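Local coordinates for protein orotate phosphoribosyltransferase (Aeropyrum pernix, PDB 2YZK) that probably catalyses the magnesium-dependent transfer of a ribosyl phosphate group from 5-phosphoribose 1-diphosphate to orotate, forming orotidine monophosphate in de novo UMP synthesis, at residues M1-K7 with I169-L173; P83-R88 with Q99-P105. All coordinates share one frame. Residue numbers count along the deposited sequence, not the author numbering.

The two contacts lie on opposite sides of the chain's centre, with centres 32 Å apart and nearest atoms about 19 Å apart, so they do not touch. Interaction 1 joins helix 2-9 to helix 166-172, nearly the two ends of the chain. Interaction 2 is nested inside the loop closed by interaction 1 and pairs strand 84-87, within this chain an outermost strand of the five-stranded parallel sheet, with the loop leading to strand 108-113. They share no helix or strand. The layout is consistent with a type I phosphoribosyltransferase: a terminal hood region at interaction 1, and at interaction 2 the core sheet edge, where the second subunit of the homodimer approaches.

Interaction 1. Residues M1-K7 with I169-L173; sequences MLAKVLK and ILEKL
Residues 2-7 form the start of helix 2-9, with Leu-6 N to Leu-2 O at 2.7 Å and Lys-7 N to Ala-3 O at 3.0 Å; residues 169-172 end helix 166-172, where Leu-173 N still reaches Ile-169 O at 3.1 Å. The helices are closest at Ala-3 and Ile-169, whose CA atoms lie 5.2 Å apart, a spacing permitted by the small Ala-3 side chain. Its CB points toward the partner, 3.9 Å from Lys-172 CB, 4.2 Å from Leu-173 CD2 and 4.3 Å from Ile-169 CG2. Ile-169 (m, t) also extends CD1 to within 3.5 Å of CD1 of Leu-6, itself m, t. This joining of chain ends is consistent with the hood of type I phosphoribosyltransferases; Leu-6 and Leu-173 both also touch Val-12 of strand 12-14. Leu-173 (m, t) places CD2 3.8 Å from Ala-3 O and 3.9 Å from Lys-7 CD, the latter side chain being t, t, p, t. At the other end, Met-1, a selenomethionine with chi1 t, chi2 p and chi3 -94°, brings SE 3.5 Å from NZ of Lys-172, which turns through chi1 -99°, then p, t, m. No hydrogen bond crosses between the segments.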
HETATM    1  N   MSE A   1     -18.195   2.067 -15.055  1.00 50.61           N
HETATM    2  CA  MSE A   1     -19.188   1.226 -14.326  1.00 50.65           C
HETATM    3  C   MSE A   1     -18.482   0.144 -13.516  1.00 47.83           C
HETATM    4  O   MSE A   1     -18.209  -0.947 -14.021  1.00 47.61           O
HETATM    5  CB  MSE A   1     -20.158   0.575 -15.317  1.00 54.84           C
HETATM    6  CG  MSE A   1     -21.274  -0.243 -14.671  1.00 59.89           C
HETATM    7 SE   MSE A   1     -22.519   0.761 -13.820  1.00 68.61          SE
HETATM    8  CE  MSE A   1     -21.888   0.751 -12.136  1.00 64.98           C
ATOM      9  N   LEU A   2     -18.190   0.454 -12.257  1.00 44.33           N
ATOM     10  CA  LEU A   2     -17.524  -0.489 -11.368  1.00 41.17           C
ATOM     11  C   LEU A   2     -18.280  -1.805 -11.238  1.00 38.65           C
ATOM     12  O   LEU A   2     -17.681  -2.876 -11.306  1.00 38.18           O
ATOM     13  CB  LEU A   2     -17.358   0.119  -9.975  1.00 41.24           C
ATOM     14  CG  LEU A   2     -16.105   0.946  -9.701  1.00 40.97           C
ATOM     15  CD1 LEU A   2     -16.187   1.539  -8.304  1.00 41.27           C
ATOM     16  CD2 LEU A   2     -14.876   0.063  -9.838  1.00 40.55           C
ATOM     17  N   ALA A   3     -19.593  -1.713 -11.046  1.00 36.33           N
ATOM     18  CA  ALA A   3     -20.456  -2.882 -10.878  1.00 34.06           C
ATOM     19  C   ALA A   3     -20.027  -4.103 -11.690  1.00 32.53           C
ATOM     20  O   ALA A   3     -19.858  -5.190 -11.141  1.00 30.69           O
ATOM     21  CB  ALA A   3     -21.898  -2.514 -11.216  1.00 33.88           C
ATOM     22  N   LYS A   4     -19.854  -3.923 -12.996  1.00 30.76           N
ATOM     23  CA  LYS A   4     -19.453  -5.023 -13.863  1.00 30.04           C
ATOM     24  C   LYS A   4     -18.098  -5.600 -13.460  1.00 27.86           C
ATOM     25  O   LYS A   4     -17.960  -6.812 -13.283  1.00 26.64           O
ATOM     26  CB  LYS A   4     -19.402  -4.554 -15.319  1.00 33.18           C
ATOM     27  CG  LYS A   4     -20.741  -4.079 -15.866  1.00 35.33           C
ATOM     28  CD  LYS A   4     -20.634  -3.691 -17.333  1.00 38.11           C
ATOM     29  CE  LYS A   4     -21.962  -3.174 -17.867  1.00 38.87           C
ATOM     30  NZ  LYS A   4     -23.044  -4.193 -17.743  1.00 41.00           N
ATOM     31  N   VAL A   5     -17.106  -4.726 -13.311  1.00 25.28           N
ATOM     32  CA  VAL A   5     -15.758  -5.138 -12.930  1.00 23.39           C
ATOM     33  C   VAL A   5     -15.746  -5.789 -11.551  1.00 22.09           C
ATOM     34  O   VAL A   5     -15.031  -6.765 -11.319  1.00 20.71           O
ATOM     35  CB  VAL A   5     -14.797  -3.932 -12.908  1.00 24.28           C
ATOM     36  CG1 VAL A   5     -13.399  -4.391 -12.564  1.00 24.72           C
ATOM     37  CG2 VAL A   5     -14.811  -3.229 -14.256  1.00 25.10           C
ATOM     38  N   LEU A   6     -16.540  -5.242 -10.637  1.00 20.93           N
ATOM     39  CA  LEU A   6     -16.619  -5.767  -9.283  1.00 20.84           C
ATOM     40  C   LEU A   6     -17.139  -7.198  -9.283  1.00 20.94           C
ATOM     41  O   LEU A   6     -16.593  -8.065  -8.601  1.00 19.86           O
ATOM     42  CB  LEU A   6     -17.528  -4.881  -8.427  1.00 20.93           C
ATOM     43  CG  LEU A   6     -17.003  -3.470  -8.145  1.00 21.00           C
ATOM     44  CD1 LEU A   6     -18.051  -2.663  -7.391  1.00 21.02           C
ATOM     45  CD2 LEU A   6     -15.719  -3.561  -7.335  1.00 21.71           C
ATOM     46  N   LYS A   7     -18.191  -7.442 -10.057  1.00 20.81           N
ATOM     47  CA  LYS A   7     -18.780  -8.773 -10.139  1.00 22.91           C
ATOM     48  C   LYS A   7     -17.771  -9.754 -10.729  1.00 22.91           C
ATOM     49  O   LYS A   7     -17.606 -10.867 -10.225  1.00 22.81           O
ATOM     50  CB  LYS A   7     -20.045  -8.740 -11.006  1.00 24.94           C
ATOM     51  CG  LYS A   7     -20.812 -10.056 -11.029  1.00 27.88           C
ATOM     52  CD  LYS A   7     -22.002 -10.010 -11.987  1.00 29.98           C
ATOM     53  CE  LYS A   7     -21.556  -9.839 -13.433  1.00 31.29           C
ATOM     54  NZ  LYS A   7     -22.697  -9.939 -14.387  1.00 31.42           N
ATOM     55  N   ILE A 169     -24.500   0.002  -6.834  1.00 13.57           N
ATOM     56  CA  ILE A 169     -23.878  -1.222  -7.330  1.00 14.23           C
ATOM     57  C   ILE A 169     -24.818  -2.420  -7.214  1.00 14.34           C
ATOM     58  O   ILE A 169     -24.919  -3.217  -8.142  1.00 15.33           O
ATOM     59  CB  ILE A 169     -22.571  -1.542  -6.568  1.00 13.65           C
ATOM     60  CG1 ILE A 169     -21.510  -0.491  -6.896  1.00 14.55           C
ATOM     61  CG2 ILE A 169     -22.065  -2.935  -6.936  1.00 13.51           C
ATOM     62  CD1 ILE A 169     -20.311  -0.469  -5.950  1.00 15.85           C
ATOM     63  N   LEU A 170     -25.509  -2.543  -6.087  1.00 13.94           N
ATOM     64  CA  LEU A 170     -26.415  -3.672  -5.902  1.00 14.25           C
ATOM     65  C   LEU A 170     -27.599  -3.600  -6.862  1.00 15.74           C
ATOM     66  O   LEU A 170     -28.055  -4.624  -7.374  1.00 15.94           O
ATOM     67  CB  LEU A 170     -26.904  -3.745  -4.451  1.00 14.11           C
ATOM     68  CG  LEU A 170     -25.817  -4.038  -3.408  1.00 14.56           C
ATOM     69  CD1 LEU A 170     -26.454  -4.206  -2.035  1.00 12.74           C
ATOM     70  CD2 LEU A 170     -25.047  -5.303  -3.788  1.00 14.70           C
ATOM     71  N   GLU A 171     -28.094  -2.391  -7.108  1.00 17.11           N
ATOM     72  CA  GLU A 171     -29.209  -2.204  -8.029  1.00 20.23           C
ATOM     73  C   GLU A 171     -28.796  -2.625  -9.440  1.00 20.33           C
ATOM     74  O   GLU A 171     -29.521  -3.351 -10.122  1.00 17.84           O
ATOM     75  CB  GLU A 171     -29.651  -0.737  -8.034  1.00 22.66           C
ATOM     76  CG  GLU A 171     -30.385  -0.323  -9.301  1.00 28.86           C
ATOM     77  CD  GLU A 171     -30.789   1.139  -9.299  1.00 31.91           C
ATOM     78  OE1 GLU A 171     -31.833   1.470  -8.695  1.00 34.30           O
ATOM     79  OE2 GLU A 171     -30.056   1.960  -9.896  1.00 35.11           O
ATOM     80  N   LYS A 172     -27.623  -2.169  -9.871  1.00 19.91           N
ATOM     81  CA  LYS A 172     -27.114  -2.501 -11.200  1.00 20.58           C
ATOM     82  C   LYS A 172     -26.943  -4.001 -11.401  1.00 20.16           C
ATOM     83  O   LYS A 172     -27.138  -4.515 -12.505  1.00 18.81           O
ATOM     84  CB  LYS A 172     -25.772  -1.805 -11.450  1.00 23.01           C
ATOM     85  CG  LYS A 172     -25.868  -0.527 -12.265  1.00 27.30           C
ATOM     86  CD  LYS A 172     -26.592   0.577 -11.517  1.00 30.32           C
ATOM     87  CE  LYS A 172     -26.815   1.784 -12.419  1.00 31.96           C
ATOM     88  NZ  LYS A 172     -25.544   2.258 -13.038  1.00 31.92           N
ATOM     89  N   LEU A 173     -26.580  -4.705 -10.334  1.00 17.15           N
ATOM     90  CA  LEU A 173     -26.376  -6.143 -10.419  1.00 17.71           C
ATOM     91  C   LEU A 173     -27.663  -6.934 -10.193  1.00 17.17           C
ATOM     92  O   LEU A 173     -27.647  -8.164 -10.213  1.00 18.29           O
ATOM     93  CB  LEU A 173     -25.299  -6.574  -9.415  1.00 16.32           C
ATOM     94  CG  LEU A 173     -23.911  -5.968  -9.677  1.00 15.22           C
ATOM     95  CD1 LEU A 173     -22.941  -6.334  -8.558  1.00 15.74           C
ATOM     96  CD2 LEU A 173     -23.392  -6.466 -11.015  1.00 16.61           C
TER

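Interaction 2. Residues P83-R88 with Q99-P105; sequences PLGYVR and QVEGDPP
In the Rossmann-like core sheet of the phosphoribosyltransferase fold, strand 84-87, outermost within this chain, forms a single antiparallel bridge with the returning arm of the loop carrying Lys-92 and His-94, which, like Arg-88, are predicted to bind 5-phosphoribose 1-diphosphate. In the hydrogen-bonded pair (CA-CA 5.2 Å), Tyr-86 N donates to Glu-101 O at 3.0 Å and Glu-101 N to Tyr-86 O at 2.9 Å; Leu-84 makes backbone hydrogen bonds to the second subunit. Glu-101 is also second in a type II beta turn, Val-100 to Asp-103, closed by Asp-103 N to Val-100 O at 3.1 Å. At Gly-102 (phi 105°) a CB would jam against the preceding carbonyl O and lie 2.7 Å from Leu-84 O, so glycine suits the position. Tyr-86 (chi1 p) lays its ring face against Glu-101 CB, 3.7 Å from the centroid (CH-pi). Glu-101 (m, t) salt-bridges Arg-32 of the second subunit through OE1 and Arg-88 NE through OE2 at 3.2 Å. Arg-88 N donates to a water (2.9 Å) that donates to Gln-99 O (2.9 Å) and Glu-101 OE2 (2.8 Å); another, 2.6 Å from Tyr-86 OH, donates to Glu-101 OE1 (2.8 Å) and accepts from Arg-88 NH2 at an unusually short 2.4 Å.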
ATOM      1  N   PRO A  83       3.774  13.289  -4.468  1.00 11.65           N
ATOM      2  CA  PRO A  83       4.272  12.708  -3.221  1.00 11.10           C
ATOM      3  C   PRO A  83       3.188  11.810  -2.623  1.00 11.91           C
ATOM      4  O   PRO A  83       1.993  12.052  -2.814  1.00 10.86           O
ATOM      5  CB  PRO A  83       4.515  13.933  -2.341  1.00 12.19           C
ATOM      6  CG  PRO A  83       4.841  15.000  -3.317  1.00 12.78           C
ATOM      7  CD  PRO A  83       3.861  14.761  -4.433  1.00 11.30           C
ATOM      8  N   LEU A  84       3.610  10.769  -1.912  1.00 10.06           N
ATOM      9  CA  LEU A  84       2.672   9.864  -1.269  1.00  9.68           C
ATOM     10  C   LEU A  84       2.908   9.879   0.232  1.00  9.46           C
ATOM     11  O   LEU A  84       4.029  10.069   0.702  1.00  9.87           O
ATOM     12  CB  LEU A  84       2.849   8.426  -1.782  1.00  8.97           C
ATOM     13  CG  LEU A  84       2.092   7.356  -0.985  1.00  9.30           C
ATOM     14  CD1 LEU A  84       0.581   7.487  -1.230  1.00  9.03           C
ATOM     15  CD2 LEU A  84       2.584   5.964  -1.395  1.00  9.18           C
ATOM     16  N   GLY A  85       1.830   9.694   0.978  1.00  9.57           N
ATOM     17  CA  GLY A  85       1.923   9.625   2.420  1.00  9.79           C
ATOM     18  C   GLY A  85       0.798   8.705   2.840  1.00  8.98           C
ATOM     19  O   GLY A  85      -0.080   8.391   2.030  1.00  7.74           O
ATOM     20  N   TYR A  86       0.821   8.241   4.082  1.00  9.10           N
ATOM     21  CA  TYR A  86      -0.252   7.383   4.559  1.00  9.09           C
ATOM     22  C   TYR A  86      -0.285   7.306   6.063  1.00  8.44           C
ATOM     23  O   TYR A  86       0.720   7.543   6.744  1.00  7.91           O
ATOM     24  CB  TYR A  86      -0.169   5.977   3.940  1.00 11.40           C
ATOM     25  CG  TYR A  86       1.058   5.155   4.276  1.00 12.25           C
ATOM     26  CD1 TYR A  86       1.070   4.299   5.377  1.00 13.71           C
ATOM     27  CD2 TYR A  86       2.175   5.167   3.439  1.00 13.61           C
ATOM     28  CE1 TYR A  86       2.161   3.465   5.628  1.00 14.81           C
ATOM     29  CE2 TYR A  86       3.270   4.342   3.684  1.00 15.30           C
ATOM     30  CZ  TYR A  86       3.254   3.490   4.777  1.00 15.84           C
ATOM     31  OH  TYR A  86       4.317   2.646   5.000  1.00 19.57           O
ATOM     32  N   VAL A  87      -1.466   6.996   6.577  1.00  9.51           N
ATOM     33  CA  VAL A  87      -1.670   6.889   8.008  1.00 12.20           C
ATOM     34  C   VAL A  87      -2.245   5.523   8.317  1.00 14.41           C
ATOM     35  O   VAL A  87      -3.208   5.092   7.685  1.00 15.32           O
ATOM     36  CB  VAL A  87      -2.637   7.987   8.497  1.00 12.37           C
ATOM     37  CG1 VAL A  87      -2.936   7.809   9.984  1.00 13.81           C
ATOM     38  CG2 VAL A  87      -2.028   9.347   8.243  1.00 10.98           C
ATOM     39  N   ARG A  88      -1.647   4.844   9.286  1.00 16.64           N
ATOM     40  CA  ARG A  88      -2.111   3.524   9.672  1.00 19.25           C
ATOM     41  C   ARG A  88      -2.715   3.529  11.065  1.00 20.41           C
ATOM     42  O   ARG A  88      -2.290   4.292  11.931  1.00 19.31           O
ATOM     43  CB  ARG A  88      -0.958   2.517   9.638  1.00 22.01           C
ATOM     44  CG  ARG A  88       0.070   2.718  10.731  1.00 26.98           C
ATOM     45  CD  ARG A  88       0.873   1.450  10.978  1.00 30.14           C
ATOM     46  NE  ARG A  88       1.821   1.156   9.907  1.00 32.34           N
ATOM     47  CZ  ARG A  88       2.527   0.030   9.830  1.00 34.57           C
ATOM     48  NH1 ARG A  88       2.387  -0.910  10.756  1.00 36.10           N
ATOM     49  NH2 ARG A  88       3.384  -0.154   8.838  1.00 36.78           N
ATOM     50  N   GLN A  99       1.831   9.295  12.962  1.00 15.90           N
ATOM     51  CA  GLN A  99       2.652  10.041  12.029  1.00 14.45           C
ATOM     52  C   GLN A  99       2.155   9.818  10.618  1.00 13.17           C
ATOM     53  O   GLN A  99       1.460   8.845  10.343  1.00 11.58           O
ATOM     54  CB  GLN A  99       4.108   9.589  12.131  1.00 18.57           C
ATOM     55  CG  GLN A  99       4.312   8.132  11.769  1.00 22.50           C
ATOM     56  CD  GLN A  99       5.770   7.719  11.824  1.00 25.96           C
ATOM     57  OE1 GLN A  99       6.620   8.314  11.159  1.00 29.37           O
ATOM     58  NE2 GLN A  99       6.067   6.694  12.615  1.00 26.23           N
ATOM     59  N   VAL A 100       2.497  10.746   9.733  1.00 10.83           N
ATOM     60  CA  VAL A 100       2.120  10.626   8.333  1.00 11.16           C
ATOM     61  C   VAL A 100       3.334   9.972   7.676  1.00 11.51           C
ATOM     62  O   VAL A 100       4.324  10.634   7.353  1.00 11.70           O
ATOM     63  CB  VAL A 100       1.836  12.005   7.710  1.00 10.45           C
ATOM     64  CG1 VAL A 100       1.396  11.852   6.255  1.00 10.85           C
ATOM     65  CG2 VAL A 100       0.757  12.712   8.514  1.00 10.89           C
ATOM     66  N   GLU A 101       3.260   8.656   7.515  1.00 10.63           N
ATOM     67  CA  GLU A 101       4.351   7.898   6.923  1.00 11.52           C
ATOM     68  C   GLU A 101       4.621   8.388   5.508  1.00 11.73           C
ATOM     69  O   GLU A 101       3.699   8.659   4.747  1.00 12.36           O
ATOM     70  CB  GLU A 101       4.016   6.404   6.958  1.00 11.96           C
ATOM     71  CG  GLU A 101       3.899   5.886   8.397  1.00 15.49           C
ATOM     72  CD  GLU A 101       3.532   4.420   8.503  1.00 19.85           C
ATOM     73  OE1 GLU A 101       4.354   3.560   8.114  1.00 20.79           O
ATOM     74  OE2 GLU A 101       2.418   4.125   8.988  1.00 20.48           O
ATOM     75  N   GLY A 102       5.899   8.521   5.174  1.00 11.71           N
ATOM     76  CA  GLY A 102       6.274   9.018   3.864  1.00 12.04           C
ATOM     77  C   GLY A 102       6.753  10.458   3.989  1.00 11.86           C
ATOM     78  O   GLY A 102       7.574  10.926   3.201  1.00 11.46           O
ATOM     79  N   ASP A 103       6.227  11.153   4.996  1.00 12.33           N
ATOM     80  CA  ASP A 103       6.582  12.543   5.273  1.00 13.25           C
ATOM     81  C   ASP A 103       6.561  13.473   4.055  1.00 11.86           C
ATOM     82  O   ASP A 103       7.543  14.149   3.744  1.00 12.27           O
ATOM     83  CB  ASP A 103       7.956  12.596   5.957  1.00 16.05           C
ATOM     84  CG  ASP A 103       8.334  13.998   6.403  1.00 20.29           C
ATOM     85  OD1 ASP A 103       7.468  14.693   6.979  1.00 21.22           O
ATOM     86  OD2 ASP A 103       9.499  14.398   6.189  1.00 20.78           O
ATOM     87  N   PRO A 104       5.436  13.508   3.333  1.00 10.56           N
ATOM     88  CA  PRO A 104       5.389  14.399   2.171  1.00 11.13           C
ATOM     89  C   PRO A 104       5.408  15.848   2.668  1.00 11.47           C
ATOM     90  O   PRO A 104       5.075  16.115   3.817  1.00 10.53           O
ATOM     91  CB  PRO A 104       4.068  14.015   1.503  1.00 11.46           C
ATOM     92  CG  PRO A 104       3.218  13.561   2.662  1.00 11.50           C
ATOM     93  CD  PRO A 104       4.191  12.730   3.459  1.00 10.55           C
ATOM     94  N   PRO A 105       5.815  16.798   1.814  1.00 13.35           N
ATOM     95  CA  PRO A 105       5.858  18.210   2.219  1.00 14.32           C
ATOM     96  C   PRO A 105       4.500  18.736   2.694  1.00 15.38           C
ATOM     97  O   PRO A 105       3.454  18.324   2.187  1.00 14.12           O
ATOM     98  CB  PRO A 105       6.332  18.912   0.951  1.00 16.15           C
ATOM     99  CG  PRO A 105       7.232  17.880   0.328  1.00 16.22           C
ATOM    100  CD  PRO A 105       6.414  16.617   0.480  1.00 15.29           C
TER
HETATM  101  O   HOH W   1       4.322   0.990   6.945  1.00 28.10           O
HETATM  102  O   HOH W   2       0.801   6.007  10.179  1.00 14.36           O